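Local coordinates for protein glutathione S-transferase (Cupriavidus metallidurans, PDB 4MK3) that binds glutathione sulfinic acid and probably acts as a glutathione transferase, at residues Tyr175-Leu186 with Phe208-Phe218. Sequence-based numbering, arbitrary orientation.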
loop_
_atom_site.group_PDB
_atom_site.type_symbol
_atom_site.label_atom_id
_atom_site.label_comp_id
_atom_site.label_asym_id
_atom_site.label_seq_id
_atom_site.Cartn_x
_atom_site.Cartn_y
_atom_site.Cartn_z
ATOM N N TYR A 175 20.240 4.738 9.437
ATOM C CA TYR A 175 19.451 3.616 8.931
ATOM C C TYR A 175 18.015 3.720 9.433
ATOM O O TYR A 175 17.783 3.921 10.629
ATOM C CB TYR A 175 20.091 2.353 9.465
ATOM C CG TYR A 175 19.488 1.003 9.109
ATOM C CD1 TYR A 175 19.696 0.417 7.876
ATOM C CD2 TYR A 175 18.790 0.289 10.055
ATOM C CE1 TYR A 175 19.199 -0.832 7.593
ATOM C CE2 TYR A 175 18.289 -0.966 9.777
ATOM C CZ TYR A 175 18.514 -1.518 8.547
ATOM O OH TYR A 175 18.064 -2.783 8.271
ATOM N N THR A 176 17.082 3.600 8.499
ATOM C CA THR A 176 15.655 3.692 8.791
ATOM C C THR A 176 14.891 2.634 8.010
ATOM O O THR A 176 15.440 1.857 7.228
ATOM C CB THR A 176 15.076 5.070 8.370
ATOM O OG1 THR A 176 15.102 5.181 6.941
ATOM C CG2 THR A 176 15.825 6.237 9.012
ATOM N N LEU A 177 13.581 2.632 8.226
ATOM C CA LEU A 177 12.704 1.765 7.457
ATOM C C LEU A 177 12.845 1.984 5.954
ATOM O O LEU A 177 12.591 1.068 5.171
ATOM C CB LEU A 177 11.259 2.005 7.908
ATOM C CG LEU A 177 10.156 1.205 7.202
ATOM C CD1 LEU A 177 10.342 -0.291 7.388
ATOM C CD2 LEU A 177 8.788 1.634 7.734
ATOM N N ALA A 178 13.242 3.189 5.523
ATOM C CA ALA A 178 13.491 3.405 4.113
ATOM C C ALA A 178 14.520 2.425 3.565
ATOM O O ALA A 178 14.328 1.809 2.500
ATOM C CB ALA A 178 13.951 4.848 3.876
ATOM N N ASP A 179 15.622 2.292 4.296
ATOM C CA ASP A 179 16.685 1.380 3.893
ATOM C C ASP A 179 16.240 -0.059 3.919
ATOM O O ASP A 179 16.556 -0.832 3.005
ATOM C CB ASP A 179 17.879 1.612 4.818
ATOM C CG ASP A 179 18.299 3.047 4.814
ATOM O OD1 ASP A 179 18.848 3.513 3.779
ATOM O OD2 ASP A 179 18.033 3.730 5.826
ATOM N N VAL A 180 15.521 -0.445 4.970
ATOM C CA VAL A 180 14.981 -1.807 5.036
ATOM C C VAL A 180 14.162 -2.123 3.781
ATOM O O VAL A 180 14.355 -3.156 3.141
ATOM C CB VAL A 180 14.105 -1.986 6.289
ATOM C CG1 VAL A 180 13.472 -3.365 6.322
ATOM C CG2 VAL A 180 14.895 -1.767 7.552
ATOM N N ALA A 181 13.256 -1.220 3.450
ATOM C CA ALA A 181 12.322 -1.435 2.354
ATOM C C ALA A 181 13.073 -1.525 1.020
ATOM O O ALA A 181 12.834 -2.425 0.208
ATOM C CB ALA A 181 11.279 -0.350 2.353
ATOM N N VAL A 182 13.992 -0.599 0.784
ATOM C CA VAL A 182 14.786 -0.602 -0.441
ATOM C C VAL A 182 15.647 -1.856 -0.540
ATOM O O VAL A 182 15.678 -2.517 -1.577
ATOM C CB VAL A 182 15.640 0.687 -0.553
ATOM C CG1 VAL A 182 16.633 0.575 -1.705
ATOM C CG2 VAL A 182 14.731 1.908 -0.727
ATOM N N GLY A 183 16.278 -2.249 0.566
ATOM C CA GLY A 183 17.090 -3.441 0.579
ATOM C C GLY A 183 16.309 -4.693 0.233
ATOM O O GLY A 183 16.781 -5.598 -0.464
ATOM N N CYS A 184 15.099 -4.780 0.771
ATOM C CA CYS A 184 14.225 -5.910 0.474
ATOM C C CYS A 184 13.809 -5.958 -0.997
ATOM O O CYS A 184 13.738 -7.049 -1.607
ATOM C CB CYS A 184 12.993 -5.895 1.376
ATOM S SG CYS A 184 13.373 -6.381 3.107
ATOM N N ALA A 185 13.573 -4.783 -1.574
ATOM C CA ALA A 185 13.181 -4.672 -2.971
ATOM C C ALA A 185 14.337 -5.085 -3.881
ATOM O O ALA A 185 14.147 -5.863 -4.818
ATOM C CB ALA A 185 12.678 -3.257 -3.289
ATOM N N LEU A 186 15.523 -4.553 -3.631
ATOM C CA LEU A 186 16.651 -4.860 -4.491
ATOM C C LEU A 186 17.038 -6.331 -4.407
ATOM O O LEU A 186 17.300 -6.972 -5.416
ATOM C CB LEU A 186 17.838 -3.975 -4.142
ATOM C CG LEU A 186 17.673 -2.475 -4.357
ATOM C CD1 LEU A 186 18.921 -1.753 -3.883
ATOM C CD2 LEU A 186 17.374 -2.197 -5.834
ATOM N N PHE A 208 25.133 0.439 -1.606
ATOM C CA PHE A 208 24.106 0.351 -0.573
ATOM C C PHE A 208 23.783 -1.090 -0.254
ATOM O O PHE A 208 23.753 -1.480 0.909
ATOM C CB PHE A 208 22.860 1.109 -1.049
ATOM C CG PHE A 208 21.617 0.825 -0.255
ATOM C CD1 PHE A 208 20.784 -0.226 -0.596
ATOM C CD2 PHE A 208 21.272 1.633 0.803
ATOM C CE1 PHE A 208 19.641 -0.477 0.110
ATOM C CE2 PHE A 208 20.111 1.354 1.545
ATOM C CZ PHE A 208 19.318 0.306 1.191
ATOM N N GLN A 209 23.550 -1.894 -1.288
ATOM C CA GLN A 209 23.093 -3.257 -1.047
ATOM C C GLN A 209 24.193 -4.113 -0.433
ATOM O O GLN A 209 23.933 -4.975 0.415
ATOM C CB GLN A 209 22.563 -3.891 -2.337
ATOM C CG GLN A 209 21.745 -5.159 -2.072
ATOM C CD GLN A 209 20.418 -4.887 -1.397
ATOM O OE1 GLN A 209 19.976 -3.752 -1.289
ATOM N NE2 GLN A 209 19.784 -5.936 -0.907
ATOM N N GLU A 210 25.427 -3.876 -0.848
ATOM C CA GLU A 210 26.564 -4.610 -0.303
ATOM C C GLU A 210 26.684 -4.381 1.194
ATOM O O GLU A 210 27.024 -5.293 1.953
ATOM C CB GLU A 210 27.847 -4.196 -1.019
ATOM C CG GLU A 210 27.957 -4.763 -2.426
ATOM C CD GLU A 210 29.325 -4.542 -3.046
ATOM O OE1 GLU A 210 29.526 -4.973 -4.202
ATOM O OE2 GLU A 210 30.195 -3.948 -2.373
ATOM N N LYS A 211 26.373 -3.171 1.628
ATOM C CA LYS A 211 26.409 -2.841 3.044
ATOM C C LYS A 211 25.219 -3.436 3.797
ATOM O O LYS A 211 25.365 -4.064 4.848
ATOM C CB LYS A 211 26.414 -1.326 3.197
ATOM C CG LYS A 211 26.446 -0.855 4.609
ATOM C CD LYS A 211 26.766 0.633 4.661
ATOM C CE LYS A 211 25.697 1.470 3.976
ATOM N NZ LYS A 211 25.883 2.895 4.369
ATOM N N ILE A 212 24.018 -3.236 3.274
ATOM C CA ILE A 212 22.850 -3.620 4.026
ATOM C C ILE A 212 22.793 -5.139 4.184
ATOM O O ILE A 212 22.309 -5.644 5.212
ATOM C CB ILE A 212 21.565 -3.027 3.425
ATOM C CG1 ILE A 212 20.491 -2.897 4.523
ATOM C CG2 ILE A 212 21.104 -3.845 2.241
ATOM C CD1 ILE A 212 19.265 -2.180 4.040
ATOM N N GLU A 213 23.310 -5.888 3.210
ATOM C CA GLU A 213 23.196 -7.340 3.265
ATOM C C GLU A 213 24.157 -7.945 4.294
ATOM O O GLU A 213 24.082 -9.138 4.584
ATOM C CB GLU A 213 23.408 -7.959 1.889
ATOM C CG GLU A 213 24.840 -7.917 1.426
ATOM C CD GLU A 213 25.003 -8.288 -0.030
ATOM O OE1 GLU A 213 23.985 -8.492 -0.730
ATOM O OE2 GLU A 213 26.161 -8.369 -0.470
ATOM N N LYS A 214 25.047 -7.131 4.846
ATOM C CA LYS A 214 25.902 -7.556 5.943
ATOM C C LYS A 214 25.243 -7.409 7.310
ATOM O O LYS A 214 25.790 -7.880 8.314
ATOM C CB LYS A 214 27.199 -6.763 5.920
ATOM C CG LYS A 214 28.100 -7.125 4.780
ATOM C CD LYS A 214 29.295 -6.181 4.745
ATOM C CE LYS A 214 30.222 -6.486 3.592
ATOM N NZ LYS A 214 31.379 -5.555 3.609
ATOM N N ARG A 215 24.078 -6.763 7.366
ATOM C CA ARG A 215 23.366 -6.643 8.634
ATOM C C ARG A 215 22.788 -7.998 9.011
ATOM O O ARG A 215 22.314 -8.740 8.158
ATOM C CB ARG A 215 22.247 -5.608 8.544
ATOM C CG ARG A 215 22.773 -4.173 8.336
ATOM C CD ARG A 215 21.655 -3.168 8.401
ATOM N NE ARG A 215 21.160 -2.961 9.752
ATOM C CZ ARG A 215 21.615 -2.048 10.602
ATOM N NH1 ARG A 215 22.620 -1.235 10.241
ATOM N NH2 ARG A 215 21.074 -1.930 11.807
ATOM N N GLN A 216 22.827 -8.290 10.301
ATOM C CA GLN A 216 22.346 -9.571 10.816
ATOM C C GLN A 216 20.897 -9.841 10.377
ATOM O O GLN A 216 20.537 -10.978 10.035
ATOM C CB GLN A 216 22.434 -9.599 12.337
ATOM C CG GLN A 216 22.267 -11.013 12.887
ATOM C CD GLN A 216 23.403 -11.904 12.463
ATOM O OE1 GLN A 216 24.578 -11.574 12.674
ATOM N NE2 GLN A 216 23.083 -13.030 11.838
ATOM N N SER A 217 20.063 -8.817 10.408
ATOM C CA SER A 217 18.666 -8.969 10.045
ATOM C C SER A 217 18.476 -9.441 8.605
ATOM O O SER A 217 17.550 -10.192 8.306
ATOM C CB SER A 217 17.952 -7.648 10.272
ATOM O OG SER A 217 18.565 -6.653 9.451
ATOM N N PHE A 218 19.318 -8.967 7.698
ATOM C CA PHE A 218 19.292 -9.437 6.321
ATOM C C PHE A 218 19.878 -10.838 6.186
ATOM O O PHE A 218 19.302 -11.702 5.514
ATOM C CB PHE A 218 19.983 -8.425 5.387
ATOM C CG PHE A 218 19.062 -7.302 4.954
ATOM C CD1 PHE A 218 18.772 -6.266 5.807
ATOM C CD2 PHE A 218 18.452 -7.341 3.719
ATOM C CE1 PHE A 218 17.900 -5.250 5.418
ATOM C CE2 PHE A 218 17.569 -6.339 3.323
ATOM C CZ PHE A 218 17.292 -5.302 4.190
#
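F208 enters a hole on helix 177-186 made by D179, V182, G183 and L186. With CG anti to the backbone N (chi1 166°), its ring turns an edge toward D179 CA and G183 N. F208 CE2 lies 3.4 Å from D179 OD1, while F208 CE1 meets V182 CG1 at 3.7 Å. D179 also closes a capping box with T176: D179 OD2 accepts from T176 N, and T176 OG1 accepts from A178 N. Q209 bends at chi2 and gives the contact's one hydrogen bond, NE2 to G183 O at 3.1 Å. Its OE1 is buried beside L186 CD1 and has no partner in the model. I212 pushes CD1 against the backbone of D179 and the ring edge of Y175. R215 then lays its guanidinium over one face of that ring, planes 18° apart, a cation-pi stack with R215 CZ 3.6 Å from the centroid of the Y175 ring. E43 of helix 32-44 pairs with R215 NE and also bonds S217 OG. A leucine in place of Y175 would probably leave the guanidinium of R215 without the ring it lies flat on. F218 turns its ring edge to G183, which leaves room for F218 CZ and I212 CD1. The end of helix 203-212 and the start of helix 216-219 pack on the N-terminal part of helix 177-192, whose capping box is a hallmark of the GST C-terminal all-helical domain.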